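Local coordinates for protein stress response kinase A (Escherichia coli, PDB 1ZYL) that phosphorylates itself and protein substrates on serine and threonine using ATP, and probably protects the cell against stress linked to reactive oxygen species, at residues 6-11 / 286-291; 54-59 / 99-104; 86-91 / 105-110. All blocks are in the same frame, centred on the assembly; numbering follows the deposited sequence.

Interaction 1 (6-11 / 286-291)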
loop_
_atom_site.group_PDB
_atom_site.type_symbol
_atom_site.label_atom_id
_atom_site.label_comp_id
_atom_site.label_asym_id
_atom_site.label_seq_id
_atom_site.Cartn_x
_atom_site.Cartn_y
_atom_site.Cartn_z
ATOM N N PHE A 6 14.585 9.180 -6.253
ATOM C CA PHE A 6 15.277 8.037 -6.827
ATOM C C PHE A 6 16.011 8.351 -8.121
ATOM O O PHE A 6 15.601 9.218 -8.890
ATOM C CB PHE A 6 14.289 6.896 -7.113
ATOM C CG PHE A 6 13.649 6.330 -5.891
ATOM C CD1 PHE A 6 12.657 7.033 -5.222
ATOM C CD2 PHE A 6 14.062 5.102 -5.387
ATOM C CE1 PHE A 6 12.082 6.526 -4.066
ATOM C CE2 PHE A 6 13.496 4.583 -4.230
ATOM C CZ PHE A 6 12.501 5.298 -3.566
ATOM N N THR A 7 17.106 7.635 -8.348
ATOM C CA THR A 7 17.862 7.780 -9.577
ATOM C C THR A 7 17.511 6.502 -10.337
ATOM O O THR A 7 18.172 5.472 -10.181
ATOM C CB THR A 7 19.377 7.821 -9.336
ATOM O OG1 THR A 7 19.811 6.546 -8.865
ATOM C CG2 THR A 7 19.733 8.872 -8.301
ATOM N N PHE A 8 16.451 6.565 -11.138
ATOM C CA PHE A 8 16.002 5.412 -11.901
ATOM C C PHE A 8 17.102 4.655 -12.620
ATOM O O PHE A 8 17.827 5.215 -13.443
ATOM C CB PHE A 8 14.945 5.825 -12.920
ATOM C CG PHE A 8 14.743 4.822 -14.023
ATOM C CD1 PHE A 8 15.524 4.873 -15.181
ATOM C CD2 PHE A 8 13.773 3.831 -13.913
ATOM C CE1 PHE A 8 15.340 3.954 -16.215
ATOM C CE2 PHE A 8 13.581 2.908 -14.940
ATOM C CZ PHE A 8 14.370 2.974 -16.095
ATOM N N GLN A 9 17.208 3.370 -12.308
ATOM C CA GLN A 9 18.188 2.504 -12.942
ATOM C C GLN A 9 17.398 1.456 -13.712
ATOM O O GLN A 9 16.616 0.706 -13.121
ATOM C CB GLN A 9 19.092 1.845 -11.894
ATOM C CG GLN A 9 18.426 1.567 -10.549
ATOM C CD GLN A 9 18.846 2.552 -9.453
ATOM O OE1 GLN A 9 20.038 2.733 -9.190
ATOM N NE2 GLN A 9 17.865 3.183 -8.805
ATOM N N THR A 10 17.592 1.420 -15.030
ATOM C CA THR A 10 16.876 0.483 -15.897
ATOM C C THR A 10 17.253 -0.986 -15.678
ATOM O O THR A 10 18.338 -1.303 -15.170
ATOM C CB THR A 10 17.090 0.835 -17.395
ATOM O OG1 THR A 10 16.302 -0.036 -18.219
ATOM C CG2 THR A 10 18.562 0.706 -17.765
ATOM N N LEU A 11 16.349 -1.881 -16.063
ATOM C CA LEU A 11 16.591 -3.304 -15.910
ATOM C C LEU A 11 16.128 -4.055 -17.152
ATOM O O LEU A 11 14.946 -4.370 -17.301
ATOM C CB LEU A 11 15.859 -3.830 -14.672
ATOM C CG LEU A 11 16.429 -5.096 -14.017
ATOM C CD1 LEU A 11 17.859 -4.844 -13.570
ATOM C CD2 LEU A 11 15.572 -5.483 -12.825
ATOM N N ALA A 286 11.920 10.419 -12.068
ATOM C CA ALA A 286 12.976 10.117 -13.042
ATOM C C ALA A 286 12.743 8.774 -13.732
ATOM O O ALA A 286 13.454 8.406 -14.661
ATOM C CB ALA A 286 14.341 10.122 -12.363
ATOM N N ASP A 287 11.744 8.043 -13.255
ATOM C CA ASP A 287 11.382 6.757 -13.822
ATOM C C ASP A 287 10.472 7.100 -14.988
ATOM O O ASP A 287 9.416 7.700 -14.794
ATOM C CB ASP A 287 10.608 5.935 -12.789
ATOM C CG ASP A 287 10.210 4.567 -13.302
ATOM O OD1 ASP A 287 9.736 4.481 -14.451
ATOM O OD2 ASP A 287 10.359 3.578 -12.554
ATOM N N PRO A 288 10.866 6.728 -16.216
ATOM C CA PRO A 288 10.089 6.996 -17.434
ATOM C C PRO A 288 8.598 6.743 -17.270
ATOM O O PRO A 288 7.767 7.529 -17.719
ATOM C CB PRO A 288 10.717 6.057 -18.447
ATOM C CG PRO A 288 12.161 6.057 -18.031
ATOM C CD PRO A 288 12.079 5.952 -16.524
ATOM N N ALA A 289 8.270 5.640 -16.610
ATOM C CA ALA A 289 6.885 5.241 -16.377
ATOM C C ALA A 289 5.977 6.274 -15.688
ATOM O O ALA A 289 4.768 6.282 -15.918
ATOM C CB ALA A 289 6.867 3.948 -15.593
ATOM N N PHE A 290 6.538 7.141 -14.850
ATOM C CA PHE A 290 5.718 8.128 -14.164
ATOM C C PHE A 290 5.320 9.349 -15.005
ATOM O O PHE A 290 4.238 9.897 -14.822
ATOM C CB PHE A 290 6.385 8.531 -12.849
ATOM C CG PHE A 290 6.355 7.443 -11.812
ATOM C CD1 PHE A 290 7.073 6.264 -11.999
ATOM C CD2 PHE A 290 5.558 7.562 -10.673
ATOM C CE1 PHE A 290 6.994 5.219 -11.073
ATOM C CE2 PHE A 290 5.476 6.515 -9.740
ATOM C CZ PHE A 290 6.194 5.345 -9.945
ATOM N N PRO A 291 6.192 9.818 -15.912
ATOM C CA PRO A 291 5.709 10.969 -16.677
ATOM C C PRO A 291 4.839 10.388 -17.804
ATOM O O PRO A 291 4.087 11.091 -18.473
ATOM C CB PRO A 291 6.995 11.593 -17.223
ATOM C CG PRO A 291 8.030 11.165 -16.268
ATOM C CD PRO A 291 7.659 9.736 -15.996
#

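Interaction 2 (54-59 / 99-104)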
loop_
_atom_site.group_PDB
_atom_site.type_symbol
_atom_site.label_atom_id
_atom_site.label_comp_id
_atom_site.label_asym_id
_atom_site.label_seq_id
_atom_site.Cartn_x
_atom_site.Cartn_y
_atom_site.Cartn_z
ATOM N N VAL A 54 8.527 -12.820 -11.178
ATOM C CA VAL A 54 9.719 -12.372 -10.482
ATOM C C VAL A 54 9.422 -10.935 -10.124
ATOM O O VAL A 54 8.805 -10.217 -10.911
ATOM C CB VAL A 54 10.983 -12.368 -11.362
ATOM C CG1 VAL A 54 12.168 -12.827 -10.528
ATOM C CG2 VAL A 54 10.787 -13.223 -12.598
ATOM N N LYS A 55 9.852 -10.519 -8.941
ATOM C CA LYS A 55 9.619 -9.164 -8.506
ATOM C C LYS A 55 10.974 -8.579 -8.192
ATOM O O LYS A 55 11.683 -9.086 -7.322
ATOM C CB LYS A 55 8.745 -9.155 -7.248
ATOM C CG LYS A 55 8.032 -7.826 -6.935
ATOM C CD LYS A 55 7.283 -7.915 -5.596
ATOM C CE LYS A 55 6.189 -6.839 -5.439
ATOM N NZ LYS A 55 4.891 -7.157 -6.140
ATOM N N PHE A 56 11.352 -7.535 -8.920
ATOM C CA PHE A 56 12.616 -6.884 -8.658
ATOM C C PHE A 56 12.325 -5.649 -7.852
ATOM O O PHE A 56 11.787 -4.678 -8.361
ATOM C CB PHE A 56 13.333 -6.509 -9.947
ATOM C CG PHE A 56 14.115 -7.632 -10.539
ATOM C CD1 PHE A 56 13.468 -8.715 -11.122
ATOM C CD2 PHE A 56 15.500 -7.619 -10.500
ATOM C CE1 PHE A 56 14.191 -9.769 -11.659
ATOM C CE2 PHE A 56 16.231 -8.667 -11.032
ATOM C CZ PHE A 56 15.576 -9.746 -11.615
ATOM N N TYR A 57 12.666 -5.711 -6.577
ATOM C CA TYR A 57 12.443 -4.604 -5.676
ATOM C C TYR A 57 13.242 -3.406 -6.150
ATOM O O TYR A 57 14.446 -3.503 -6.363
ATOM C CB TYR A 57 12.850 -5.031 -4.270
ATOM C CG TYR A 57 11.916 -6.076 -3.694
ATOM C CD1 TYR A 57 10.672 -5.709 -3.181
ATOM C CD2 TYR A 57 12.260 -7.433 -3.688
ATOM C CE1 TYR A 57 9.791 -6.657 -2.674
ATOM C CE2 TYR A 57 11.375 -8.399 -3.179
ATOM C CZ TYR A 57 10.140 -7.997 -2.676
ATOM O OH TYR A 57 9.238 -8.917 -2.193
ATOM N N ARG A 58 12.568 -2.275 -6.331
ATOM C CA ARG A 58 13.250 -1.081 -6.802
ATOM C C ARG A 58 14.310 -0.619 -5.806
ATOM O O ARG A 58 14.030 -0.384 -4.626
ATOM C CB ARG A 58 12.240 0.050 -7.109
ATOM C CG ARG A 58 12.004 1.116 -6.027
ATOM C CD ARG A 58 11.697 2.493 -6.656
ATOM N NE ARG A 58 10.522 2.474 -7.534
ATOM C CZ ARG A 58 10.424 3.175 -8.660
ATOM N NH1 ARG A 58 9.333 3.112 -9.407
ATOM N NH2 ARG A 58 11.432 3.933 -9.047
ATOM N N PRO A 59 15.557 -0.507 -6.271
ATOM C CA PRO A 59 16.664 -0.072 -5.421
ATOM C C PRO A 59 16.351 1.213 -4.672
ATOM O O PRO A 59 15.535 2.015 -5.112
ATOM C CB PRO A 59 17.816 0.085 -6.411
ATOM C CG PRO A 59 17.120 0.324 -7.727
ATOM C CD PRO A 59 15.996 -0.656 -7.668
ATOM N N GLN A 99 23.176 -8.675 -9.602
ATOM C CA GLN A 99 23.694 -7.358 -9.927
ATOM C C GLN A 99 23.377 -6.408 -8.767
ATOM O O GLN A 99 23.631 -6.732 -7.600
ATOM C CB GLN A 99 23.059 -6.865 -11.230
ATOM C CG GLN A 99 24.060 -6.426 -12.293
ATOM C CD GLN A 99 25.182 -7.431 -12.513
ATOM O OE1 GLN A 99 26.099 -7.546 -11.698
ATOM N NE2 GLN A 99 25.110 -8.166 -13.617
ATOM N N GLY A 100 22.818 -5.244 -9.082
ATOM C CA GLY A 100 22.492 -4.290 -8.036
ATOM C C GLY A 100 21.018 -4.275 -7.688
ATOM O O GLY A 100 20.501 -3.283 -7.178
ATOM N N PHE A 101 20.336 -5.381 -7.961
ATOM C CA PHE A 101 18.911 -5.478 -7.685
ATOM C C PHE A 101 18.584 -6.709 -6.855
ATOM O O PHE A 101 19.144 -7.781 -7.085
ATOM C CB PHE A 101 18.120 -5.558 -8.996
ATOM C CG PHE A 101 18.240 -4.336 -9.865
ATOM C CD1 PHE A 101 19.484 -3.910 -10.333
ATOM C CD2 PHE A 101 17.103 -3.620 -10.235
ATOM C CE1 PHE A 101 19.593 -2.788 -11.155
ATOM C CE2 PHE A 101 17.198 -2.495 -11.057
ATOM C CZ PHE A 101 18.447 -2.079 -11.518
ATOM N N TYR A 102 17.683 -6.544 -5.887
ATOM C CA TYR A 102 17.226 -7.645 -5.047
ATOM C C TYR A 102 15.988 -8.156 -5.758
ATOM O O TYR A 102 15.422 -7.448 -6.583
ATOM C CB TYR A 102 16.805 -7.143 -3.674
ATOM C CG TYR A 102 17.925 -6.773 -2.748
ATOM C CD1 TYR A 102 18.666 -7.755 -2.090
ATOM C CD2 TYR A 102 18.198 -5.439 -2.462
ATOM C CE1 TYR A 102 19.644 -7.415 -1.156
ATOM C CE2 TYR A 102 19.171 -5.087 -1.533
ATOM C CZ TYR A 102 19.886 -6.079 -0.878
ATOM O OH TYR A 102 20.791 -5.727 0.095
ATOM N N PHE A 103 15.560 -9.373 -5.452
ATOM C CA PHE A 103 14.356 -9.897 -6.077
ATOM C C PHE A 103 13.892 -11.183 -5.430
ATOM O O PHE A 103 14.654 -11.842 -4.724
ATOM C CB PHE A 103 14.567 -10.127 -7.573
ATOM C CG PHE A 103 15.603 -11.169 -7.901
ATOM C CD1 PHE A 103 16.945 -10.963 -7.608
ATOM C CD2 PHE A 103 15.244 -12.335 -8.567
ATOM C CE1 PHE A 103 17.912 -11.903 -7.980
ATOM C CE2 PHE A 103 16.208 -13.279 -8.942
ATOM C CZ PHE A 103 17.539 -13.061 -8.650
ATOM N N ALA A 104 12.630 -11.524 -5.672
ATOM C CA ALA A 104 12.028 -12.731 -5.133
ATOM C C ALA A 104 11.105 -13.310 -6.195
ATOM O O ALA A 104 10.749 -12.629 -7.153
ATOM C CB ALA A 104 11.246 -12.406 -3.872
#

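Interaction 3 (86-91 / 105-110)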
loop_
_atom_site.group_PDB
_atom_site.type_symbol
_atom_site.label_atom_id
_atom_site.label_comp_id
_atom_site.label_asym_id
_atom_site.label_seq_id
_atom_site.Cartn_x
_atom_site.Cartn_y
_atom_site.Cartn_z
ATOM N N ALA A 86 3.444 -16.609 -0.539
ATOM C CA ALA A 86 4.760 -16.416 0.036
ATOM C C ALA A 86 5.806 -16.583 -1.057
ATOM O O ALA A 86 5.598 -17.322 -2.019
ATOM C CB ALA A 86 4.995 -17.431 1.146
ATOM N N PRO A 87 6.937 -15.879 -0.938
ATOM C CA PRO A 87 7.990 -15.995 -1.950
ATOM C C PRO A 87 8.634 -17.379 -1.873
ATOM O O PRO A 87 8.736 -17.950 -0.788
ATOM C CB PRO A 87 8.952 -14.885 -1.559
ATOM C CG PRO A 87 8.790 -14.833 -0.062
ATOM C CD PRO A 87 7.310 -14.915 0.110
ATOM N N VAL A 88 9.054 -17.919 -3.014
ATOM C CA VAL A 88 9.690 -19.237 -3.052
ATOM C C VAL A 88 11.112 -19.203 -2.502
ATOM O O VAL A 88 11.821 -18.209 -2.647
ATOM C CB VAL A 88 9.770 -19.786 -4.482
ATOM C CG1 VAL A 88 10.637 -21.034 -4.509
ATOM C CG2 VAL A 88 8.380 -20.099 -4.997
ATOM N N ALA A 89 11.534 -20.296 -1.879
ATOM C CA ALA A 89 12.881 -20.361 -1.324
ATOM C C ALA A 89 13.837 -21.005 -2.320
ATOM O O ALA A 89 13.462 -21.905 -3.074
ATOM C CB ALA A 89 12.873 -21.144 -0.019
ATOM N N PHE A 90 15.079 -20.539 -2.327
ATOM C CA PHE A 90 16.061 -21.092 -3.244
ATOM C C PHE A 90 17.358 -21.521 -2.583
ATOM O O PHE A 90 18.339 -20.773 -2.558
ATOM C CB PHE A 90 16.347 -20.101 -4.372
ATOM C CG PHE A 90 15.230 -19.991 -5.361
ATOM C CD1 PHE A 90 14.980 -21.023 -6.257
ATOM C CD2 PHE A 90 14.396 -18.872 -5.373
ATOM C CE1 PHE A 90 13.910 -20.947 -7.152
ATOM C CE2 PHE A 90 13.321 -18.785 -6.266
ATOM C CZ PHE A 90 13.078 -19.824 -7.156
ATOM N N ASN A 91 17.339 -22.737 -2.044
ATOM C CA ASN A 91 18.503 -23.337 -1.412
ATOM C C ASN A 91 19.140 -22.435 -0.361
ATOM O O ASN A 91 20.363 -22.280 -0.318
ATOM C CB ASN A 91 19.527 -23.692 -2.495
ATOM C CG ASN A 91 18.913 -24.495 -3.639
ATOM O OD1 ASN A 91 19.524 -24.656 -4.695
ATOM N ND2 ASN A 91 17.703 -25.007 -3.427
ATOM N N VAL A 105 10.720 -14.568 -6.028
ATOM C CA VAL A 105 9.846 -15.229 -6.986
ATOM C C VAL A 105 8.583 -15.689 -6.277
ATOM O O VAL A 105 8.657 -16.335 -5.236
ATOM C CB VAL A 105 10.550 -16.450 -7.630
ATOM C CG1 VAL A 105 9.703 -17.004 -8.747
ATOM C CG2 VAL A 105 11.921 -16.044 -8.164
ATOM N N PHE A 106 7.423 -15.356 -6.828
ATOM C CA PHE A 106 6.173 -15.758 -6.199
ATOM C C PHE A 106 5.309 -16.612 -7.109
ATOM O O PHE A 106 5.258 -16.393 -8.321
ATOM C CB PHE A 106 5.345 -14.540 -5.773
ATOM C CG PHE A 106 6.054 -13.608 -4.842
ATOM C CD1 PHE A 106 7.040 -12.753 -5.310
ATOM C CD2 PHE A 106 5.722 -13.575 -3.492
ATOM C CE1 PHE A 106 7.686 -11.878 -4.446
ATOM C CE2 PHE A 106 6.362 -12.703 -2.620
ATOM C CZ PHE A 106 7.347 -11.852 -3.097
ATOM N N PRO A 107 4.607 -17.596 -6.527
ATOM C CA PRO A 107 3.721 -18.504 -7.258
ATOM C C PRO A 107 2.580 -17.716 -7.883
ATOM O O PRO A 107 1.688 -17.262 -7.173
ATOM C CB PRO A 107 3.214 -19.442 -6.168
ATOM C CG PRO A 107 4.318 -19.435 -5.157
ATOM C CD PRO A 107 4.707 -17.990 -5.109
ATOM N N SER A 108 2.604 -17.544 -9.201
ATOM C CA SER A 108 1.531 -16.805 -9.858
ATOM C C SER A 108 0.207 -17.340 -9.329
ATOM O O SER A 108 -0.147 -18.502 -9.543
ATOM C CB SER A 108 1.600 -16.973 -11.375
ATOM O OG SER A 108 0.561 -16.246 -12.004
ATOM N N VAL A 109 -0.511 -16.475 -8.622
ATOM C CA VAL A 109 -1.784 -16.824 -8.007
ATOM C C VAL A 109 -2.951 -17.001 -8.984
ATOM O O VAL A 109 -3.571 -18.063 -9.021
ATOM C CB VAL A 109 -2.169 -15.763 -6.946
ATOM C CG1 VAL A 109 -3.432 -16.183 -6.213
ATOM C CG2 VAL A 109 -1.017 -15.571 -5.966
ATOM N N GLY A 110 -3.249 -15.968 -9.767
ATOM C CA GLY A 110 -4.356 -16.054 -10.706
ATOM C C GLY A 110 -5.656 -15.678 -10.017
ATOM O O GLY A 110 -5.643 -15.301 -8.848
#

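Interaction 1 (6-11 / 286-291)
The ring of Phe8 lies broadside against Pro288, whose CD sits over the centre of one face, 3.5 Å from the centroid of the Phe8 ring. The approach is only 2° off the ring normal, a well-centred CH-pi contact. CG of Phe8 is anti to the backbone N (chi1 162°), which swings the ring across to the other segment. On the opposite face Thr10 N stands 3.6 Å above the plane of the Phe8 ring, offset toward the rim, so the ring lies between Pro288 and the backbone of Thr10, two residues on in its own segment.

Near the root of the side chain, Phe8 CB rests 3.5 Å from Ala286 O, while Phe6 O approaches Ala286 CB at 3.8 Å. Asp287 OD2 comes obliquely to Phe8 CD2, 3.7 Å away, its carboxylate plane turned 57° from the ring. Asp287 has other work: its OD1 uses the anti lone pair to accept from Ala289 N at 2.9 Å, a bond that caps the turn leading into helix 289-293. OD2 faces Arg58 in a long, weak ion pair, and Arg58 also makes a cation-pi contact with Phe6.

This joins the N-terminal lead-in to helix 13-22, which packs on the small lobe, to the loop after helix 266-283 in the large lobe. The two segments share no hydrogen bond. Their adhesion rests on one ring face, an alanine methyl and the flanking Ala286 carbonyl and Asp287 carboxylate, with Arg58 beside that carboxylate, and so probably depends more on shape than on directional bonds.

Interaction 2 (54-59 / 99-104)
Val54 opens the strand pair by laying CG1 at the edge of the Phe103 ring, 3.7 Å from Phe103 CD2. Lys55 follows in an antiparallel hydrogen-bonded pair with Ala104: Lys55 N gives to Ala104 O at 2.9 Å, nearly along the C=O axis, and Ala104 N returns to Lys55 O at 3.1 Å. The Lys55 chain runs extended to CE and bends at chi4 (81°), its NZ in a long, weak ion pair with OD1 of Asp217, the inferred Mg(2+) ligand; it probably corresponds to the conserved small-lobe lysine of protein kinases. Phe56 turns to the other face and forms an offset stack with Phe103, centroids 4.8 Å apart and planes at 6°. Phe103 CB stands over the centre of the Phe56 ring, and chi1 of 64°, between backbone N and carbonyl carbon, lays the Phe103 ring alongside; Phe101 CB meets the Phe56 edge, 3.7 Å from Phe56 CD2. Tyr57 N makes a weak hydrogen bond to Tyr102 O, 3.3 Å; the Tyr57 ring edge, at CE2, meets Ala104 CB. Pro59 CD touches the Phe101 ring. The pair lies between strands 40-44 and 96-98, helix 13-22 against the Phe56-Phe103 face, helix 64-79 against the Tyr57-Ala104 face.

Interaction 3 (86-91 / 105-110)
The close-packed part centres on Pro87, which runs alongside Phe106 and puts CB over one face of its ring, 3.9 Å from the Phe106 centroid and 27° off the normal. The touch is offset toward the rim, where Pro87 CB comes to 3.5 Å of Phe106 CE2. CG of Phe106 is anti to its carbonyl carbon, and this turns the ring over the proline. Next to it Val88 N donates to Val105 O at 2.8 Å, with an N-H...O angle of 172° and almost along the C=O axis. Pro87 CA adds a CA-H...O contact to the same carbonyl, so Val105 O is gripped by one straight bond and one weaker touch.

A second apolar patch lies further along: Phe90 crosses Val105 at about a right angle, CE2 meeting Val105 CG2 at 3.6 Å, while Val88 CG1 sits over one face of the Phe90 ring. Phe52 and Ile25 add to the packing on Val105, which is buried.

Looser is the meeting of the partly exposed Val88 with Pro107, oblique and with CG2 of Val88 4.1 Å from Pro107 CG. Ala86 O merely lies beside Pro107 CD.

The loop that follows helix 64-79 (the helix that probably corresponds to helix C of protein kinases) is thus fastened to the end of strand 101-107, where such folds pass into the linker between lobes. The Val88 N to Val105 O bond is the one directional link between the segments, and the remaining hold is mostly apolar: proline against ring and ring against valine.

In the fold
From the N terminus, segment 6-11 leads into helix 13-22 and waits for the far end of the chain: interaction 1 closes the longest loop when 286-291, in the large lobe after helix 266-283, meets it, and the other two nest inside that loop. Segment 54-59 comes next, then 86-91, then 99-104 and 105-110 in direct succession, so interactions 2 and 3 cross. They share strand 101-107, and Tyr57 and Lys55 pack on Phe106 where they meet. Interaction 1 touches interaction 2 through Leu11 on Phe56 and Gln9 on Pro59, but stays about 12 Å from interaction 3 at nearest atoms. Together they tie the N-terminal segment, small-lobe sheet, helix 64-79 loop and large lobe.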